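PDB 4XXL: cytochrome c class I from Sideroxydans lithotrophicus, which carries a covalently attached heme c and probably serves as an electron shuttle in lithoautotrophic growth. Local coordinates for residues A28-E40 with A102-I114. Numbering follows the deposited sequence.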
ATOM      1  N   ALA A  28      16.787   6.313   1.756  1.00 34.41           N
ATOM      2  CA  ALA A  28      16.108   6.844   0.528  1.00 34.11           C
ATOM      3  C   ALA A  28      15.328   5.713  -0.140  1.00 31.20           C
ATOM      4  O   ALA A  28      15.862   4.591  -0.322  1.00 31.67           O
ATOM      5  CB  ALA A  28      17.135   7.421  -0.447  1.00 35.04           C
ATOM      6  N   VAL A  29      14.098   6.018  -0.532  1.00 24.33           N
ATOM      7  CA  VAL A  29      13.272   5.045  -1.243  1.00 21.77           C
ATOM      8  C   VAL A  29      13.934   4.553  -2.541  1.00 20.30           C
ATOM      9  O   VAL A  29      14.410   5.359  -3.340  1.00 20.77           O
ATOM     10  CB  VAL A  29      11.885   5.653  -1.568  1.00 22.00           C
ATOM     11  CG1 VAL A  29      11.048   4.685  -2.399  1.00 21.88           C
ATOM     12  CG2 VAL A  29      11.164   5.989  -0.266  1.00 23.92           C
ATOM     13  N   ASP A  30      13.930   3.236  -2.751  1.00 18.33           N
ATOM     14  CA  ASP A  30      14.271   2.596  -4.027  1.00 18.34           C
ATOM     15  C   ASP A  30      12.948   2.424  -4.772  1.00 16.91           C
ATOM     16  O   ASP A  30      12.182   1.471  -4.512  1.00 15.71           O
ATOM     17  CB  ASP A  30      14.976   1.254  -3.769  1.00 20.24           C
ATOM     18  CG  ASP A  30      15.440   0.510  -5.059  1.00 22.00           C
ATOM     19  OD1 ASP A  30      14.985   0.770  -6.202  1.00 24.06           O
ATOM     20  OD2 ASP A  30      16.308  -0.382  -4.923  1.00 26.34           O
ATOM     21  N   VAL A  31      12.687   3.368  -5.697  1.00 16.72           N
ATOM     22  CA  VAL A  31      11.421   3.396  -6.424  1.00 17.03           C
ATOM     23  C   VAL A  31      11.237   2.152  -7.304  1.00 15.78           C
ATOM     24  O   VAL A  31      10.192   1.509  -7.296  1.00 15.33           O
ATOM     25  CB  VAL A  31      11.286   4.668  -7.269  1.00 16.89           C
ATOM     26  CG1 VAL A  31      10.034   4.596  -8.131  1.00 17.19           C
ATOM     27  CG2 VAL A  31      11.310   5.872  -6.364  1.00 18.25           C
ATOM     28  N   ASP A  32      12.271   1.709  -8.000  1.00 16.69           N
ATOM     29  CA  ASP A  32      12.140   0.545  -8.859  1.00 17.48           C
ATOM     30  C   ASP A  32      11.789  -0.701  -8.035  1.00 14.90           C
ATOM     31  O   ASP A  32      10.988  -1.544  -8.460  1.00 16.04           O
ATOM     32  CB  ASP A  32      13.465   0.266  -9.630  1.00 21.65           C
ATOM     33  CG  ASP A  32      13.666   1.167 -10.853  1.00 29.38           C
ATOM     34  OD1 ASP A  32      12.857   2.095 -11.082  1.00 31.16           O
ATOM     35  OD2 ASP A  32      14.673   0.920 -11.579  1.00 37.58           O
ATOM     36  N   ALA A  33      12.404  -0.815  -6.854  1.00 14.51           N
ATOM     37  CA  ALA A  33      12.193  -2.003  -6.039  1.00 14.68           C
ATOM     38  C   ALA A  33      10.797  -1.979  -5.476  1.00 12.84           C
ATOM     39  O   ALA A  33      10.162  -2.996  -5.408  1.00 14.06           O
ATOM     40  CB  ALA A  33      13.192  -2.105  -4.908  1.00 15.28           C
ATOM     41  N   ALA A  34      10.364  -0.775  -5.112  1.00 13.18           N
ATOM     42  CA  ALA A  34       8.976  -0.649  -4.653  1.00 13.67           C
ATOM     43  C   ALA A  34       7.941  -1.049  -5.727  1.00 13.30           C
ATOM     44  O   ALA A  34       7.029  -1.846  -5.480  1.00 13.08           O
ATOM     45  CB  ALA A  34       8.719   0.758  -4.159  1.00 14.38           C
ATOM     46  N   LYS A  35       8.067  -0.494  -6.933  1.00 13.65           N
ATOM     47  CA  LYS A  35       7.150  -0.798  -8.023  1.00 14.16           C
ATOM     48  C   LYS A  35       7.236  -2.303  -8.432  1.00 13.65           C
ATOM     49  O   LYS A  35       6.226  -2.930  -8.730  1.00 14.58           O
ATOM     50  CB  LYS A  35       7.366   0.142  -9.221  1.00 15.97           C
ATOM     51  CG  LYS A  35       7.209   1.581  -8.829  1.00 17.45           C
ATOM     52  CD  LYS A  35       7.204   2.594  -9.946  1.00 20.92           C
ATOM     53  CE  LYS A  35       5.822   2.641 -10.533  1.00 20.35           C
ATOM     54  NZ  LYS A  35       5.811   3.707 -11.575  1.00 21.60           N
ATOM     55  N   SER A  36       8.439  -2.872  -8.416  1.00 13.55           N
ATOM     56  CA  SER A  36       8.616  -4.293  -8.637  1.00 15.40           C
ATOM     57  C   SER A  36       7.812  -5.163  -7.609  1.00 13.40           C
ATOM     58  O   SER A  36       7.080  -6.090  -7.958  1.00 14.87           O
ATOM     59  CB  SER A  36      10.109  -4.627  -8.638  1.00 17.72           C
ATOM     60  OG  SER A  36      10.307  -6.019  -8.732  1.00 23.40           O
ATOM     61  N   LEU A  37       7.963  -4.832  -6.318  1.00 13.25           N
ATOM     62  CA  LEU A  37       7.240  -5.568  -5.288  1.00 13.98           C
ATOM     63  C   LEU A  37       5.705  -5.428  -5.449  1.00 13.63           C
ATOM     64  O   LEU A  37       4.930  -6.396  -5.277  1.00 14.09           O
ATOM     65  CB  LEU A  37       7.706  -5.112  -3.903  1.00 14.29           C
ATOM     66  CG  LEU A  37       7.243  -6.027  -2.763  1.00 14.93           C
ATOM     67  CD1 LEU A  37       7.882  -7.405  -2.858  1.00 16.38           C
ATOM     68  CD2 LEU A  37       7.546  -5.405  -1.436  1.00 14.97           C
ATOM     69  N   ALA A  38       5.277  -4.209  -5.783  1.00 12.81           N
ATOM     70  CA  ALA A  38       3.835  -3.947  -6.035  1.00 12.99           C
ATOM     71  C   ALA A  38       3.334  -4.793  -7.222  1.00 13.56           C
ATOM     72  O   ALA A  38       2.272  -5.410  -7.135  1.00 14.38           O
ATOM     73  CB  ALA A  38       3.560  -2.464  -6.289  1.00 13.36           C
ATOM     74  N   ARG A  39       4.090  -4.865  -8.312  1.00 14.38           N
ATOM     75  CA  ARG A  39       3.685  -5.629  -9.482  1.00 15.56           C
ATOM     76  C   ARG A  39       3.564  -7.093  -9.124  1.00 15.98           C
ATOM     77  O   ARG A  39       2.524  -7.722  -9.450  1.00 17.77           O
ATOM     78  CB  ARG A  39       4.693  -5.492 -10.645  1.00 17.18           C
ATOM     79  CG  ARG A  39       4.591  -4.214 -11.376  1.00 17.19           C
ATOM     80  CD  ARG A  39       5.426  -4.217 -12.651  1.00 17.68           C
ATOM     81  NE  ARG A  39       6.828  -4.498 -12.412  1.00 18.39           N
ATOM     82  CZ  ARG A  39       7.788  -3.574 -12.322  1.00 16.97           C
ATOM     83  NH1 ARG A  39       7.546  -2.272 -12.460  1.00 19.63           N
ATOM     84  NH2 ARG A  39       9.018  -3.987 -12.100  1.00 20.01           N
ATOM     85  N   GLU A  40       4.588  -7.603  -8.421  1.00 16.07           N
ATOM     86  CA  GLU A  40       4.653  -8.995  -8.058  1.00 17.85           C
ATOM     87  C   GLU A  40       3.552  -9.495  -7.141  1.00 17.27           C
ATOM     88  O   GLU A  40       3.230 -10.649  -7.169  1.00 18.85           O
ATOM     89  CB  GLU A  40       6.038  -9.294  -7.415  1.00 22.85           C
ATOM     90  CG  GLU A  40       7.188  -9.268  -8.405  1.00 28.44           C
ATOM     91  CD  GLU A  40       8.581  -9.390  -7.770  1.00 33.88           C
ATOM     92  OE1 GLU A  40       8.712  -9.402  -6.510  1.00 35.44           O
ATOM     93  OE2 GLU A  40       9.566  -9.452  -8.549  1.00 41.55           O
ATOM     94  N   ALA A 102       7.655 -11.365   1.411  1.00 16.07           N
ATOM     95  CA  ALA A 102       8.816 -10.562   1.019  1.00 15.88           C
ATOM     96  C   ALA A 102       9.561 -10.202   2.286  1.00 15.84           C
ATOM     97  O   ALA A 102       9.113 -10.495   3.386  1.00 16.03           O
ATOM     98  CB  ALA A 102       8.371  -9.308   0.313  1.00 17.31           C
ATOM     99  N   SER A 103      10.716  -9.577   2.109  1.00 15.69           N
ATOM    100  CA  SER A 103      11.500  -9.246   3.238  1.00 15.05           C
ATOM    101  C   SER A 103      10.924  -8.055   3.988  1.00 14.72           C
ATOM    102  O   SER A 103      10.290  -7.192   3.405  1.00 14.62           O
ATOM    103  CB  SER A 103      12.940  -8.936   2.807  1.00 14.98           C
ATOM    104  OG  SER A 103      13.021  -7.701   2.101  1.00 15.70           O
ATOM    105  N   PRO A 104      11.192  -7.960   5.284  1.00 12.81           N
ATOM    106  CA  PRO A 104      10.785  -6.752   6.024  1.00 13.21           C
ATOM    107  C   PRO A 104      11.313  -5.457   5.351  1.00 13.65           C
ATOM    108  O   PRO A 104      10.607  -4.445   5.262  1.00 14.60           O
ATOM    109  CB  PRO A 104      11.387  -6.969   7.409  1.00 12.46           C
ATOM    110  CG  PRO A 104      11.365  -8.451   7.536  1.00 13.93           C
ATOM    111  CD  PRO A 104      11.555  -9.060   6.194  1.00 14.18           C
ATOM    112  N   GLU A 105      12.553  -5.459   4.910  1.00 14.07           N
ATOM    113  CA  GLU A 105      13.118  -4.285   4.249  1.00 16.03           C
ATOM    114  C   GLU A 105      12.359  -3.931   2.972  1.00 14.72           C
ATOM    115  O   GLU A 105      12.100  -2.725   2.739  1.00 13.07           O
ATOM    116  CB  GLU A 105      14.634  -4.518   3.994  1.00 18.97           C
ATOM    117  CG  GLU A 105      15.385  -3.408   3.285  1.00 26.05           C
ATOM    118  CD  GLU A 105      14.976  -3.188   1.830  1.00 30.30           C
ATOM    119  OE1 GLU A 105      14.607  -4.173   1.131  1.00 39.60           O
ATOM    120  OE2 GLU A 105      15.047  -2.010   1.373  1.00 35.70           O
ATOM    121  N   ALA A 106      11.993  -4.945   2.190  1.00 12.88           N
ATOM    122  CA  ALA A 106      11.245  -4.631   0.949  1.00 12.47           C
ATOM    123  C   ALA A 106       9.847  -4.055   1.241  1.00 13.43           C
ATOM    124  O   ALA A 106       9.398  -3.123   0.594  1.00 12.88           O
ATOM    125  CB  ALA A 106      11.203  -5.868   0.075  1.00 13.95           C
ATOM    126  N   ILE A 107       9.220  -4.572   2.260  1.00 12.18           N
ATOM    127  CA  ILE A 107       7.847  -4.149   2.611  1.00 12.40           C
ATOM    128  C   ILE A 107       7.928  -2.693   3.090  1.00 13.24           C
ATOM    129  O   ILE A 107       7.140  -1.829   2.670  1.00 12.09           O
ATOM    130  CB  ILE A 107       7.250  -5.067   3.639  1.00 13.70           C
ATOM    131  CG1 ILE A 107       6.874  -6.393   2.999  1.00 14.32           C
ATOM    132  CG2 ILE A 107       5.996  -4.468   4.251  1.00 13.46           C
ATOM    133  CD1 ILE A 107       6.589  -7.537   3.950  1.00 15.89           C
ATOM    134  N   LYS A 108       8.909  -2.397   3.938  1.00 11.67           N
ATOM    135  CA  LYS A 108       9.134  -1.021   4.440  1.00 13.76           C
ATOM    136  C   LYS A 108       9.373  -0.046   3.270  1.00 12.27           C
ATOM    137  O   LYS A 108       8.896   1.068   3.234  1.00 12.65           O
ATOM    138  CB  LYS A 108      10.318  -0.970   5.440  1.00 14.82           C
ATOM    139  CG  LYS A 108      10.552   0.399   6.047  1.00 17.77           C
ATOM    140  CD  LYS A 108      11.698   0.402   7.064  1.00 19.61           C
ATOM    141  CE  LYS A 108      11.990   1.754   7.680  1.00 22.82           C
ATOM    142  NZ  LYS A 108      12.232   2.819   6.652  1.00 25.33           N
ATOM    143  N   ASN A 109      10.215  -0.464   2.334  1.00 12.14           N
ATOM    144  CA  ASN A 109      10.513   0.390   1.201  1.00 11.64           C
ATOM    145  C   ASN A 109       9.273   0.642   0.342  1.00 11.54           C
ATOM    146  O   ASN A 109       9.024   1.787  -0.113  1.00 11.08           O
ATOM    147  CB  ASN A 109      11.617  -0.258   0.351  1.00 12.64           C
ATOM    148  CG  ASN A 109      11.975   0.569  -0.832  1.00 14.31           C
ATOM    149  OD1 ASN A 109      12.526   1.641  -0.688  1.00 15.62           O
ATOM    150  ND2 ASN A 109      11.622   0.089  -2.009  1.00 14.75           N
ATOM    151  N   LEU A 110       8.433  -0.359   0.193  1.00 11.59           N
ATOM    152  CA  LEU A 110       7.194  -0.151  -0.562  1.00 11.52           C
ATOM    153  C   LEU A 110       6.219   0.834   0.168  1.00 10.82           C
ATOM    154  O   LEU A 110       5.692   1.752  -0.465  1.00 11.56           O
ATOM    155  CB  LEU A 110       6.452  -1.446  -0.787  1.00 13.06           C
ATOM    156  CG  LEU A 110       5.038  -1.349  -1.364  1.00 12.75           C
ATOM    157  CD1 LEU A 110       4.964  -0.622  -2.692  1.00 13.58           C
ATOM    158  CD2 LEU A 110       4.520  -2.749  -1.573  1.00 14.67           C
ATOM    159  N   VAL A 111       6.054   0.691   1.473  1.00  9.90           N
ATOM    160  CA  VAL A 111       5.261   1.604   2.286  1.00 11.30           C
ATOM    161  C   VAL A 111       5.805   3.006   2.161  1.00 11.60           C
ATOM    162  O   VAL A 111       5.069   3.979   1.995  1.00 12.24           O
ATOM    163  CB  VAL A 111       5.183   1.097   3.750  1.00 11.23           C
ATOM    164  CG1 VAL A 111       4.606   2.167   4.723  1.00 13.24           C
ATOM    165  CG2 VAL A 111       4.266  -0.140   3.771  1.00 13.70           C
ATOM    166  N   ASP A 112       7.119   3.129   2.272  1.00 12.39           N
ATOM    167  CA  ASP A 112       7.741   4.459   2.227  1.00 12.59           C
ATOM    168  C   ASP A 112       7.486   5.132   0.863  1.00 11.25           C
ATOM    169  O   ASP A 112       7.211   6.345   0.771  1.00 11.88           O
ATOM    170  CB  ASP A 112       9.229   4.430   2.558  1.00 13.98           C
ATOM    171  CG  ASP A 112       9.522   4.065   3.996  1.00 15.99           C
ATOM    172  OD1 ASP A 112       8.628   4.169   4.853  1.00 18.40           O
ATOM    173  OD2 ASP A 112      10.669   3.711   4.257  1.00 20.79           O
ATOM    174  N   TRP A 113       7.513   4.338  -0.189  1.00  9.61           N
ATOM    175  CA  TRP A 113       7.196   4.841  -1.541  1.00 10.51           C
ATOM    176  C   TRP A 113       5.780   5.337  -1.580  1.00 10.82           C
ATOM    177  O   TRP A 113       5.541   6.507  -1.958  1.00 10.68           O
ATOM    178  CB  TRP A 113       7.449   3.786  -2.606  1.00 11.82           C
ATOM    179  CG  TRP A 113       7.114   4.273  -3.995  1.00 12.15           C
ATOM    180  CD1 TRP A 113       7.665   5.299  -4.672  1.00 13.12           C
ATOM    181  CD2 TRP A 113       6.055   3.767  -4.838  1.00 12.41           C
ATOM    182  NE1 TRP A 113       7.013   5.489  -5.871  1.00 13.56           N
ATOM    183  CE2 TRP A 113       6.029   4.565  -6.004  1.00 12.75           C
ATOM    184  CE3 TRP A 113       5.110   2.777  -4.696  1.00 14.40           C
ATOM    185  CZ2 TRP A 113       5.128   4.351  -7.036  1.00 13.46           C
ATOM    186  CZ3 TRP A 113       4.223   2.568  -5.709  1.00 14.32           C
ATOM    187  CH2 TRP A 113       4.235   3.347  -6.877  1.00 14.32           C
ATOM    188  N   ILE A 114       4.832   4.501  -1.192  1.00 11.74           N
ATOM    189  CA  ILE A 114       3.443   4.923  -1.134  1.00 10.83           C
ATOM    190  C   ILE A 114       3.222   6.245  -0.408  1.00 11.56           C
ATOM    191  O   ILE A 114       2.521   7.135  -0.941  1.00 10.96           O
ATOM    192  CB  ILE A 114       2.534   3.799  -0.552  1.00 11.25           C
ATOM    193  CG1 ILE A 114       2.451   2.622  -1.567  1.00 11.66           C
ATOM    194  CG2 ILE A 114       1.147   4.324  -0.179  1.00 12.08           C
ATOM    195  CD1 ILE A 114       1.875   1.337  -0.977  1.00 13.57           C
TER
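With CG anti to the backbone N (chi1 -180°), Asn109 extends its amide from helix 104-114 to the backbone of Asp30, while Trp113, its CG likewise anti to the backbone N, brings the indole against Val31, Ala34 and Lys35. The amide binds at both ends: OD1 accepts from Asp30 N at 3.0 Å in the carbonyl plane, on a lone pair, and ND2 donates almost straight (175°) to Asp30 O at 2.9 Å. Asp30 O also takes the helical bond from Ala34 N, and the Asp30 carboxylate N-caps helix 31-40 through Ala33 N, so the polar clasp sits at the start of that helix. Beside it, Ala34 CB lies 3.6 Å from Trp113 CB, and Val29 CG1 reaches the same carbon. Lys35 sets its CG over one face of the indole, near the rim, a CH-pi contact 4.1 Å from the centroid of the six-membered ring of Trp113. Nearer the start of helix 104-114, Leu37 divides its methyls: CD1 meets Ala102 CB at 3.7 Å, and CD2 packs on Ala106 and on Leu110 CD2. The axes of segments 31-40 and 104-114 approach to 8.6 Å, crossing at -103°, the near-perpendicular pairing of N- and C-terminal helices characteristic of class I cytochromes c. Replacing Asn109 by an alanine is likely to leave Asp30 N without this acceptor and Asp30 O without its side-chain donor, and to open a gap beside Ala34. Leu110 also touches the heme, and Ala38 packs on Cys43, a covalent anchor; a two-bond amide clasp beside apolar packing probably helps hold the helix crossing near the cofactor.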